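Local coordinates for protein putative hydroxymethylglutaryl-CoA synthase (Streptococcus mutans, PDB 3SQZ) that binds coenzyme A and, as a thiolase-fold member of its family, probably condenses acetyl-CoA with acetoacetyl-CoA to give hydroxymethylglutaryl-CoA, at residues A[48-53]-A[371-376]; A[75-80]-A[306-311]; A[210-215]-A[240-245]; A[214-219]-A[343-348]. One frame throughout, in Å; residues are numbered along the deposited sequence.

Contact 1. Residues A[48-53]-A[371-376]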
# COMPACT_ATOMS: atom_id res chain seq x y z
N GLN A 48 -14.26 0.68 6.25
CA GLN A 48 -15.00 0.18 7.41
C GLN A 48 -15.85 -1.06 7.10
O GLN A 48 -16.59 -1.52 7.97
CB GLN A 48 -15.89 1.28 7.98
CG GLN A 48 -15.15 2.57 8.31
CD GLN A 48 -14.04 2.39 9.32
OE1 GLN A 48 -12.92 2.89 9.13
NE2 GLN A 48 -14.33 1.70 10.40
N TYR A 49 -15.73 -1.59 5.89
CA TYR A 49 -16.53 -2.73 5.44
C TYR A 49 -15.61 -3.83 4.91
O TYR A 49 -14.50 -3.56 4.45
CB TYR A 49 -17.46 -2.31 4.30
CG TYR A 49 -18.45 -1.24 4.66
CD1 TYR A 49 -19.68 -1.54 5.23
CD2 TYR A 49 -18.16 0.09 4.40
CE1 TYR A 49 -20.59 -0.55 5.54
CE2 TYR A 49 -19.06 1.10 4.71
CZ TYR A 49 -20.27 0.77 5.27
OH TYR A 49 -21.16 1.79 5.57
N VAL A 50 -16.10 -5.06 4.96
CA VAL A 50 -15.33 -6.20 4.50
C VAL A 50 -16.22 -7.15 3.69
O VAL A 50 -17.39 -7.34 4.02
CB VAL A 50 -14.66 -6.95 5.69
CG1 VAL A 50 -15.70 -7.43 6.72
CG2 VAL A 50 -13.78 -8.09 5.21
N LEU A 51 -15.65 -7.70 2.63
CA LEU A 51 -16.26 -8.77 1.86
C LEU A 51 -15.49 -10.04 2.15
O LEU A 51 -14.29 -10.14 1.86
CB LEU A 51 -16.22 -8.45 0.36
CG LEU A 51 -16.73 -9.55 -0.56
CD1 LEU A 51 -18.22 -9.81 -0.35
CD2 LEU A 51 -16.46 -9.17 -2.01
N ASN A 52 -16.17 -11.02 2.74
CA ASN A 52 -15.52 -12.29 3.04
C ASN A 52 -15.46 -13.14 1.77
O ASN A 52 -16.45 -13.24 1.03
CB ASN A 52 -16.23 -12.98 4.20
CG ASN A 52 -15.96 -12.28 5.53
OD1 ASN A 52 -14.87 -11.75 5.75
ND2 ASN A 52 -16.94 -12.27 6.42
N MET A 53 -14.30 -13.73 1.50
CA MET A 53 -14.10 -14.45 0.25
C MET A 53 -15.05 -15.64 0.09
O MET A 53 -15.47 -15.96 -1.02
CB MET A 53 -12.65 -14.89 0.09
CG MET A 53 -11.69 -13.71 -0.09
SD MET A 53 -12.05 -12.66 -1.52
CE MET A 53 -11.12 -13.50 -2.79
N LYS A 371 -11.13 -6.79 12.40
CA LYS A 371 -12.33 -7.58 12.66
C LYS A 371 -13.55 -6.70 12.92
O LYS A 371 -14.68 -7.17 12.80
CB LYS A 371 -12.13 -8.55 13.82
CG LYS A 371 -11.28 -9.75 13.48
CD LYS A 371 -11.23 -10.70 14.66
CE LYS A 371 -10.58 -12.04 14.32
NZ LYS A 371 -9.12 -11.89 14.12
N ARG A 372 -13.34 -5.43 13.27
CA ARG A 372 -14.44 -4.51 13.47
C ARG A 372 -15.18 -4.15 12.19
O ARG A 372 -16.29 -3.65 12.25
CB ARG A 372 -13.98 -3.23 14.17
CG ARG A 372 -13.32 -3.46 15.50
CD ARG A 372 -12.79 -2.16 16.07
NE ARG A 372 -12.12 -2.39 17.34
CZ ARG A 372 -11.40 -1.48 17.98
NH1 ARG A 372 -11.27 -0.25 17.48
NH2 ARG A 372 -10.82 -1.79 19.13
N ARG A 373 -14.56 -4.36 11.03
CA ARG A 373 -15.21 -3.99 9.78
C ARG A 373 -16.56 -4.69 9.66
O ARG A 373 -16.74 -5.84 10.10
CB ARG A 373 -14.34 -4.38 8.58
CG ARG A 373 -13.12 -3.50 8.39
CD ARG A 373 -12.18 -4.04 7.31
NE ARG A 373 -11.72 -5.37 7.68
CZ ARG A 373 -11.11 -6.22 6.85
NH1 ARG A 373 -10.84 -5.87 5.61
NH2 ARG A 373 -10.78 -7.43 7.28
N THR A 374 -17.52 -4.00 9.05
CA THR A 374 -18.86 -4.53 8.85
C THR A 374 -18.89 -5.44 7.64
O THR A 374 -18.58 -4.99 6.53
CB THR A 374 -19.84 -3.35 8.68
OG1 THR A 374 -19.93 -2.64 9.92
CG2 THR A 374 -21.22 -3.81 8.22
N PRO A 375 -19.26 -6.71 7.83
CA PRO A 375 -19.32 -7.60 6.67
C PRO A 375 -20.48 -7.23 5.76
O PRO A 375 -21.56 -6.89 6.23
CB PRO A 375 -19.53 -8.99 7.29
CG PRO A 375 -19.06 -8.84 8.70
CD PRO A 375 -19.45 -7.45 9.09
N LEU A 376 -20.25 -7.30 4.46
CA LEU A 376 -21.29 -7.00 3.49
C LEU A 376 -21.75 -8.26 2.78
O LEU A 376 -20.94 -9.13 2.46
CB LEU A 376 -20.76 -6.04 2.43
CG LEU A 376 -20.48 -4.62 2.93
CD1 LEU A 376 -19.77 -3.80 1.86
CD2 LEU A 376 -21.77 -3.94 3.37
O HOH W 1 -17.91 -1.26 10.90
O HOH W 2 -18.94 -10.81 3.30
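Val50 and Arg373 pack against each other where two short parallel strands, 49-52 and 374-375, run side by side. Three backbone hydrogen bonds zip them together. Thr374 N gives to Gln48 O at 2.9 Å. Val50 N gives to Thr374 O, and Leu376 N gives to Val50 O. Val50 thus bonds through N and O to the residues before and after Pro375, as in a parallel bridge.

The tight part lies on both faces of this ladder. On the face of Val50, its CG2 methyl rests over one face of the Arg373 guanidinium, 3.6 Å from Arg373 CZ. The arginine chain bends at chi3 (-60°), which folds the flat group back across the valine. Its NH1 is held by Ser77 OG and Gln307 O, and NE by Leu370 O, so the plane is fixed from several directions. On the face of Tyr49, Leu376 CD1 comes to 3.7 Å from Tyr49 CB.

The outer side, round Pro375, is looser and wetter. Pro375 is exposed, and its CG only reaches Val50 CG1 at 4.1 Å. One water sits among Gln48 O, Arg372 O and Thr374 OG1 and can bond to each, though not donate to all three at once. Thr374 OG1 also bonds Gln403 OE1, its main partner. A second water joins Asn52 N to Leu376 O.

Strand 49-52 is the middle of a three-stranded sheet, with 75-78 antiparallel on its other side. Helix 378-385 lies against Leu51 and Leu376 through Tyr381.

Contact 2. Residues A[75-80]-A[306-311]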
# COMPACT_ATOMS: atom_id res chain seq x y z
N ALA A 75 -10.38 -12.31 3.05
CA ALA A 75 -11.35 -11.23 3.04
C ALA A 75 -10.73 -10.01 2.38
O ALA A 75 -9.51 -9.89 2.31
CB ALA A 75 -11.80 -10.90 4.46
N LEU A 76 -11.57 -9.08 1.94
CA LEU A 76 -11.16 -7.87 1.21
C LEU A 76 -11.83 -6.65 1.83
O LEU A 76 -13.03 -6.72 2.08
CB LEU A 76 -11.65 -7.94 -0.24
CG LEU A 76 -11.43 -9.22 -1.04
CD1 LEU A 76 -12.08 -9.08 -2.42
CD2 LEU A 76 -9.96 -9.54 -1.17
N SER A 77 -11.12 -5.54 1.99
CA SER A 77 -11.76 -4.30 2.39
C SER A 77 -12.55 -3.70 1.24
O SER A 77 -12.08 -3.66 0.10
CB SER A 77 -10.73 -3.28 2.85
OG SER A 77 -10.12 -3.71 4.06
N ILE A 78 -13.74 -3.21 1.56
CA ILE A 78 -14.62 -2.57 0.59
C ILE A 78 -14.86 -1.14 1.04
O ILE A 78 -15.18 -0.88 2.20
CB ILE A 78 -15.97 -3.33 0.48
CG1 ILE A 78 -15.74 -4.73 -0.10
CG2 ILE A 78 -16.98 -2.53 -0.35
CD1 ILE A 78 -15.08 -4.76 -1.46
N ALA A 79 -14.69 -0.20 0.11
CA ALA A 79 -14.86 1.22 0.40
C ALA A 79 -16.15 1.75 -0.23
O ALA A 79 -16.42 1.49 -1.40
CB ALA A 79 -13.68 2.02 -0.13
N PRO A 80 -16.94 2.51 0.55
CA PRO A 80 -18.10 3.21 -0.01
C PRO A 80 -17.62 4.44 -0.77
O PRO A 80 -16.46 4.84 -0.67
CB PRO A 80 -18.87 3.63 1.23
CG PRO A 80 -17.78 3.92 2.22
CD PRO A 80 -16.71 2.88 1.95
N LYS A 306 -3.98 -10.84 3.74
CA LYS A 306 -4.98 -11.90 3.69
C LYS A 306 -6.37 -11.42 4.12
O LYS A 306 -7.37 -12.04 3.76
CB LYS A 306 -4.58 -13.07 4.60
CG LYS A 306 -3.45 -13.89 4.06
CD LYS A 306 -3.22 -15.13 4.91
CE LYS A 306 -2.14 -16.02 4.32
NZ LYS A 306 -1.87 -17.22 5.16
N GLN A 307 -6.42 -10.36 4.91
CA GLN A 307 -7.68 -9.83 5.44
C GLN A 307 -8.16 -8.57 4.71
O GLN A 307 -9.31 -8.17 4.90
CB GLN A 307 -7.53 -9.48 6.92
CG GLN A 307 -7.03 -10.60 7.80
CD GLN A 307 -7.85 -11.85 7.64
OE1 GLN A 307 -9.08 -11.83 7.71
NE2 GLN A 307 -7.17 -12.96 7.39
N ILE A 308 -7.28 -7.94 3.94
CA ILE A 308 -7.52 -6.63 3.35
C ILE A 308 -7.62 -6.65 1.83
O ILE A 308 -8.38 -5.89 1.24
CB ILE A 308 -6.40 -5.65 3.78
CG1 ILE A 308 -6.55 -5.36 5.27
CG2 ILE A 308 -6.41 -4.36 2.94
CD1 ILE A 308 -5.32 -4.81 5.92
N GLY A 309 -6.86 -7.53 1.19
CA GLY A 309 -6.83 -7.56 -0.26
C GLY A 309 -5.76 -6.65 -0.83
O GLY A 309 -4.82 -6.25 -0.14
N ASN A 310 -5.92 -6.31 -2.10
CA ASN A 310 -4.96 -5.50 -2.84
C ASN A 310 -5.18 -4.02 -2.54
O ASN A 310 -6.30 -3.52 -2.66
CB ASN A 310 -5.21 -5.78 -4.32
CG ASN A 310 -4.15 -5.21 -5.24
OD1 ASN A 310 -3.20 -4.55 -4.81
ND2 ASN A 310 -4.30 -5.48 -6.53
N ILE A 311 -4.11 -3.32 -2.17
CA ILE A 311 -4.18 -1.87 -2.00
C ILE A 311 -3.18 -1.14 -2.90
O ILE A 311 -2.77 -0.02 -2.62
CB ILE A 311 -4.09 -1.43 -0.51
CG1 ILE A 311 -2.69 -1.67 0.09
CG2 ILE A 311 -5.18 -2.12 0.30
CD1 ILE A 311 -2.50 -0.98 1.43
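Ser77 N donates to Ile308 O at 2.9 Å, close to straight at the hydrogen (167°). Ala75 N gives a longer bond of 3.1 Å to Lys306 O. The two bonds leave alternate residues of strand 75-78 and reach the last turn of helix 305-308. Between them Leu76 CA makes a CA-H...O contact with Ile308 O, 3.4 Å away, so that one carbonyl serves two neighbours of the strand.

The contact thus docks the edge of a small three-stranded sheet on a helix end. Strand 49-52 bonds to the other edge of 75-78. Gly309 ends the helix with a positive phi of 89°, and the chain then turns to Asn310. That residue is predicted to bind the hydroxymethylglutaryl-CoA product, and its side chain touches Tyr177.

Outside the backbone bonds the packing is light. In the modelled conformer Leu76 CD2 sits 3.8 Å from Gly309 CA. Ser77 OG passes 3.9 Å from Ile308 CG2. Its polar partners lie elsewhere, at Ser46 OG and Arg373 NH1. Ala75 CB packs 3.7 Å from Gln307 O. That carbonyl accepts from Arg373 NH1. Gln307 NE2 bonds to Asn74 OD1. Further backbone bonds tie Lys306 to Asn74 and Asn310 to Gln187. Ile308 goes on to touch Phe44 of strand 37-45 in the large mixed sheet, and Ile311 touches the same ring.

Contact 3. Residues A[210-215]-A[240-245]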
# COMPACT_ATOMS: atom_id res chain seq x y z
N LEU A 210 18.12 -0.28 -6.94
CA LEU A 210 18.17 -0.58 -8.36
C LEU A 210 16.75 -0.72 -8.89
O LEU A 210 15.96 -1.52 -8.36
CB LEU A 210 18.94 -1.87 -8.62
CG LEU A 210 19.09 -2.23 -10.10
CD1 LEU A 210 19.99 -1.23 -10.82
CD2 LEU A 210 19.63 -3.64 -10.24
N ALA A 211 16.44 0.05 -9.94
CA ALA A 211 15.15 -0.02 -10.60
C ALA A 211 15.31 -0.53 -12.02
O ALA A 211 16.40 -0.50 -12.59
CB ALA A 211 14.48 1.34 -10.61
N GLN A 212 14.20 -0.99 -12.58
CA GLN A 212 14.15 -1.45 -13.96
C GLN A 212 12.81 -1.02 -14.56
O GLN A 212 11.78 -1.14 -13.90
CB GLN A 212 14.29 -2.97 -14.03
CG GLN A 212 14.43 -3.49 -15.45
CD GLN A 212 14.57 -5.01 -15.53
OE1 GLN A 212 14.73 -5.71 -14.52
NE2 GLN A 212 14.51 -5.51 -16.74
N THR A 213 12.84 -0.54 -15.80
CA THR A 213 11.63 -0.19 -16.54
C THR A 213 11.53 -1.08 -17.77
O THR A 213 12.53 -1.29 -18.46
CB THR A 213 11.67 1.28 -17.01
OG1 THR A 213 11.70 2.15 -15.88
CG2 THR A 213 10.47 1.63 -17.87
N ARG A 214 10.33 -1.56 -18.06
CA ARG A 214 10.05 -2.37 -19.24
C ARG A 214 8.64 -2.06 -19.73
O ARG A 214 7.68 -2.21 -18.98
CB ARG A 214 10.14 -3.86 -18.87
CG ARG A 214 10.04 -4.84 -20.01
CD ARG A 214 10.04 -6.27 -19.47
NE ARG A 214 11.28 -6.57 -18.75
CZ ARG A 214 11.51 -7.72 -18.12
NH1 ARG A 214 10.59 -8.67 -18.09
NH2 ARG A 214 12.67 -7.91 -17.51
N ASP A 215 8.51 -1.67 -20.99
CA ASP A 215 7.25 -1.22 -21.57
C ASP A 215 6.38 -2.41 -21.96
O ASP A 215 6.61 -3.04 -22.98
CB ASP A 215 7.57 -0.31 -22.75
CG ASP A 215 6.34 0.19 -23.49
OD1 ASP A 215 5.20 0.04 -23.03
OD2 ASP A 215 6.55 0.76 -24.58
N LEU A 240 7.43 -11.82 -11.95
CA LEU A 240 8.50 -12.75 -11.58
C LEU A 240 9.79 -12.54 -12.36
O LEU A 240 10.88 -12.68 -11.81
CB LEU A 240 8.01 -14.20 -11.69
CG LEU A 240 6.90 -14.57 -10.71
CD1 LEU A 240 6.33 -15.94 -11.03
CD2 LEU A 240 7.41 -14.52 -9.27
N ASP A 241 9.68 -12.18 -13.64
CA ASP A 241 10.89 -11.94 -14.43
C ASP A 241 11.59 -10.64 -14.04
O ASP A 241 12.82 -10.58 -14.00
CB ASP A 241 10.60 -11.95 -15.93
CG ASP A 241 11.87 -11.91 -16.75
OD1 ASP A 241 12.62 -12.91 -16.70
OD2 ASP A 241 12.13 -10.89 -17.42
N MET A 242 10.82 -9.59 -13.76
CA MET A 242 11.43 -8.36 -13.30
C MET A 242 12.03 -8.54 -11.91
O MET A 242 13.07 -7.97 -11.61
CB MET A 242 10.43 -7.21 -13.36
CG MET A 242 10.05 -6.90 -14.79
SD MET A 242 9.19 -5.33 -14.98
CE MET A 242 10.50 -4.15 -14.69
N LEU A 243 11.39 -9.36 -11.08
CA LEU A 243 11.98 -9.69 -9.79
C LEU A 243 13.32 -10.40 -9.98
O LEU A 243 14.35 -10.00 -9.42
CB LEU A 243 11.03 -10.56 -8.98
CG LEU A 243 11.57 -11.15 -7.68
CD1 LEU A 243 11.97 -10.09 -6.66
CD2 LEU A 243 10.54 -12.09 -7.09
N LYS A 244 13.32 -11.46 -10.78
CA LYS A 244 14.52 -12.25 -10.99
C LYS A 244 15.67 -11.42 -11.54
O LYS A 244 16.79 -11.47 -11.03
CB LYS A 244 14.24 -13.41 -11.95
CG LYS A 244 15.47 -14.21 -12.36
CD LYS A 244 15.13 -15.29 -13.37
CE LYS A 244 16.36 -16.09 -13.77
NZ LYS A 244 16.02 -17.27 -14.62
N THR A 245 15.39 -10.64 -12.59
CA THR A 245 16.44 -9.89 -13.27
C THR A 245 16.93 -8.71 -12.45
O THR A 245 18.12 -8.39 -12.45
CB THR A 245 16.02 -9.44 -14.69
OG1 THR A 245 14.82 -8.66 -14.62
CG2 THR A 245 15.79 -10.64 -15.59
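Helix 232-254 packs here across the end of strand 203-213, part of the nine-stranded mixed sheet of the thiolase fold. The short axes pass 9.5 Å apart and run at 141°, roughly antiparallel. Side chains bridge the gap.

Arg214 reaches over to Asp241, and its NH1 meets Asp241 OD2 at 2.8 Å in a salt bridge. The bond uses the anti lone pair of OD2 and is bent. NH2 adds a weak second bond to the same oxygen. The guanidinium and carboxylate planes are 51° apart, so the pair is not the flat two-oxygen kind.

Met242 slides under the arginine in the opposite direction. Its CG lies over the centre of one guanidinium face, 3.7 Å from Arg214 CZ. In the modelled conformer the methionine chain bends at chi3 (71°), which brings CE to 3.4 Å from Gln212 O. Met242 also touches Ala347 and Tyr341 of the sheet.

Thr245 OG1 turns back to its own helix and donates to Asp241 O at 2.8 Å. Thr245 N reaches that carbonyl from the opposite face. The Gln212 amide lies beside Thr245.

Arg214 NH1 also bonds Gln238 OE1, one turn before Asp241 on the helix. Charge from Asp241, the amide oxygen of Gln238 and the methionine chain together hold the guanidinium. Asp241 probably steadies the arginine's charge at this partly exposed site.

Contact 4. Residues A[214-219]-A[343-348]. With COA (coenzyme A), chain D.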
# COMPACT_ATOMS: atom_id res chain seq x y z
N ARG A 214 10.33 -1.56 -18.06
CA ARG A 214 10.05 -2.37 -19.24
C ARG A 214 8.64 -2.06 -19.73
O ARG A 214 7.68 -2.21 -18.98
CB ARG A 214 10.14 -3.86 -18.87
CG ARG A 214 10.04 -4.84 -20.01
CD ARG A 214 10.04 -6.27 -19.47
NE ARG A 214 11.28 -6.57 -18.75
CZ ARG A 214 11.51 -7.72 -18.12
NH1 ARG A 214 10.59 -8.67 -18.09
NH2 ARG A 214 12.67 -7.91 -17.51
N ASP A 215 8.51 -1.67 -20.99
CA ASP A 215 7.25 -1.22 -21.57
C ASP A 215 6.38 -2.41 -21.96
O ASP A 215 6.61 -3.04 -22.98
CB ASP A 215 7.57 -0.31 -22.75
CG ASP A 215 6.34 0.19 -23.49
OD1 ASP A 215 5.20 0.04 -23.03
OD2 ASP A 215 6.55 0.76 -24.58
N ILE A 216 5.39 -2.70 -21.12
CA ILE A 216 4.49 -3.84 -21.31
C ILE A 216 3.06 -3.43 -20.96
O ILE A 216 2.83 -2.38 -20.36
CB ILE A 216 4.92 -5.08 -20.47
CG1 ILE A 216 4.87 -4.78 -18.96
CG2 ILE A 216 6.30 -5.56 -20.91
CD1 ILE A 216 5.02 -6.01 -18.10
N MET A 217 2.10 -4.28 -21.32
CA MET A 217 0.71 -4.02 -20.99
C MET A 217 0.10 -5.20 -20.23
O MET A 217 -0.83 -5.86 -20.70
CB MET A 217 -0.09 -3.63 -22.24
CG MET A 217 0.37 -2.29 -22.82
SD MET A 217 0.13 -0.91 -21.65
CE MET A 217 -1.44 -0.27 -22.23
N ASP A 218 0.64 -5.46 -19.04
CA ASP A 218 0.09 -6.50 -18.17
C ASP A 218 -1.16 -6.04 -17.43
O ASP A 218 -2.07 -6.84 -17.17
CB ASP A 218 1.16 -7.01 -17.19
CG ASP A 218 1.75 -5.91 -16.30
OD1 ASP A 218 1.97 -6.20 -15.10
OD2 ASP A 218 2.02 -4.79 -16.79
N PHE A 219 -1.20 -4.76 -17.06
CA PHE A 219 -2.30 -4.16 -16.30
C PHE A 219 -2.19 -2.68 -16.60
O PHE A 219 -1.09 -2.12 -16.59
CB PHE A 219 -2.11 -4.46 -14.80
CG PHE A 219 -2.98 -3.66 -13.84
CD1 PHE A 219 -3.90 -4.30 -13.02
CD2 PHE A 219 -2.81 -2.29 -13.68
CE1 PHE A 219 -4.66 -3.59 -12.11
CE2 PHE A 219 -3.57 -1.57 -12.78
CZ PHE A 219 -4.49 -2.23 -11.98
N SER A 343 2.81 -2.44 -12.47
CA SER A 343 2.51 -2.86 -13.83
C SER A 343 2.86 -1.78 -14.85
O SER A 343 2.89 -0.59 -14.54
CB SER A 343 1.04 -3.23 -13.94
OG SER A 343 0.78 -4.45 -13.26
N GLY A 344 3.14 -2.22 -16.07
CA GLY A 344 3.39 -1.29 -17.14
C GLY A 344 4.78 -1.17 -17.76
O GLY A 344 4.83 -0.79 -18.92
N ALA A 345 5.91 -1.46 -17.09
CA ALA A 345 6.09 -1.91 -15.72
C ALA A 345 7.41 -1.33 -15.21
O ALA A 345 8.35 -1.11 -15.98
CB ALA A 345 6.15 -3.45 -15.66
N VAL A 346 7.47 -1.13 -13.90
CA VAL A 346 8.67 -0.64 -13.23
C VAL A 346 8.85 -1.44 -11.95
O VAL A 346 7.87 -1.71 -11.25
CB VAL A 346 8.55 0.87 -12.88
CG1 VAL A 346 9.78 1.37 -12.13
CG2 VAL A 346 8.31 1.69 -14.14
N ALA A 347 10.08 -1.85 -11.67
CA ALA A 347 10.39 -2.57 -10.44
C ALA A 347 11.57 -1.92 -9.76
O ALA A 347 12.39 -1.27 -10.41
CB ALA A 347 10.69 -4.03 -10.73
N GLU A 348 11.69 -2.10 -8.45
CA GLU A 348 12.84 -1.56 -7.74
C GLU A 348 13.10 -2.38 -6.50
O GLU A 348 12.17 -2.78 -5.80
CB GLU A 348 12.65 -0.08 -7.40
CG GLU A 348 13.84 0.55 -6.69
CD GLU A 348 13.79 2.07 -6.62
OE1 GLU A 348 13.10 2.73 -7.44
OE2 GLU A 348 14.45 2.62 -5.72
N1A COA D . -8.11 -25.10 -4.91
C2A COA D . -6.91 -24.50 -4.78
N3A COA D . -6.47 -23.61 -5.74
C4A COA D . -7.26 -23.34 -6.82
C5A COA D . -8.50 -23.96 -6.97
C6A COA D . -8.93 -24.82 -6.03
N6A COA D . -10.20 -25.46 -6.17
N7A COA D . -9.07 -23.51 -8.13
C8A COA D . -8.23 -22.64 -8.70
N9A COA D . -7.08 -22.56 -7.87
C1B COA D . -5.97 -21.64 -8.04
C2B COA D . -4.72 -21.88 -8.92
O2B COA D . -4.22 -23.05 -9.40
C3B COA D . -3.92 -20.62 -8.65
O3B COA D . -2.69 -20.56 -8.05
P3B COA D . -1.39 -20.95 -8.79
O7A COA D . -1.00 -19.79 -9.78
O8A COA D . -0.33 -21.08 -7.65
O9A COA D . -1.58 -22.25 -9.52
C4B COA D . -5.00 -19.62 -8.47
O4B COA D . -5.86 -20.28 -7.52
C5B COA D . -5.46 -18.64 -9.50
O5B COA D . -6.09 -19.43 -10.47
P1A COA D . -6.69 -18.76 -11.77
O1A COA D . -5.57 -17.95 -12.53
O2A COA D . -7.30 -19.82 -12.66
O3A COA D . -7.81 -17.75 -11.25
P2A COA D . -8.40 -16.55 -12.10
O4A COA D . -8.47 -16.91 -13.63
O5A COA D . -9.78 -16.21 -11.58
O6A COA D . -7.45 -15.27 -11.92
CBP COA D . -5.91 -13.75 -10.82
CCP COA D . -6.68 -15.05 -10.77
CDP COA D . -4.96 -13.79 -11.96
CEP COA D . -5.14 -13.55 -9.53
CAP COA D . -6.92 -12.65 -10.99
OAP COA D . -7.64 -12.42 -9.85
C9P COA D . -6.30 -11.36 -11.51
O9P COA D . -5.96 -11.22 -12.68
N8P COA D . -6.18 -10.27 -10.53
C7P COA D . -5.46 -9.05 -10.84
C6P COA D . -3.96 -9.23 -10.90
C5P COA D . -3.20 -7.91 -11.08
O5P COA D . -3.70 -6.86 -10.77
N4P COA D . -1.84 -7.96 -11.54
C3P COA D . -1.05 -6.72 -11.62
C2P COA D . 0.07 -6.57 -10.63
S1P COA D . 1.13 -7.97 -10.44
O HOH W 3 -0.07 0.10 -15.25
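Phe219 belongs to the coenzyme A pocket, and the contact forms part of the wall beside the pantetheine arm. Phe219 CD1 is 3.4 Å from O5P of coenzyme A. In the modelled conformer Ser343 OG lies 3.3 Å from C3P of coenzyme A and packs equally close to Phe219 CB.

Asp218 joins the two loops. Its CG sits between the backbone N and the carbonyl carbon (chi1 58°), which turns the carboxylate to 343-344. Ser343 OG donates to Asp218 OD1 at 2.8 Å, from above the carboxylate plane. Gly344 N donates to Asp218 OD2 on the syn lone pair. OD1 also bonds Ser235 OG and Tyr341 OH, so this buried oxygen is gripped by three hydroxyls. Ser343 N bonds the sulfinoalanine at position 145, the oxidised form of the predicted acyl-thioester cysteine.

The strand pairing of 203-213 with 346-354 in the mixed sheet runs on into these loops. Arg214 and Ala345 form a hydrogen-bonded antiparallel pair, Arg214 N to Ala345 O at 2.9 Å and Ala345 N to Arg214 O at 2.7 Å. Ile216 N adds a bond to Gly344 O. The peptide between Gly344 and Ala345 is cis, and Gly344 has a positive phi of 112°.

Ile216 CD1 packs 3.7 Å from Ala345 CB, and Tyr234 of helix 232-254 also touches Ile216. One water donates to Phe219 O and, weakly, to Ser343 O.

Contact 2 is the buried one; contact 3 is at the surface, and contacts 1 and 4 are partly buried. Contacts 1 and 2 belong to the same three-stranded sheet and are joined by Arg373 of contact 1, which bonds Ser77 and Gln307 of contact 2. Contacts 3 and 4 share Arg214 and the pairing of strands 203-213 and 346-354 of the large sheet. In contacts 1 and 2 backbone bonds do most of the joining. Contact 3 relies on a salt bridge and a methionine. Contact 4 mixes backbone bonds with a buried carboxylate, and it alone touches coenzyme A. The centres of contacts 1 and 3 are about 35 Å apart.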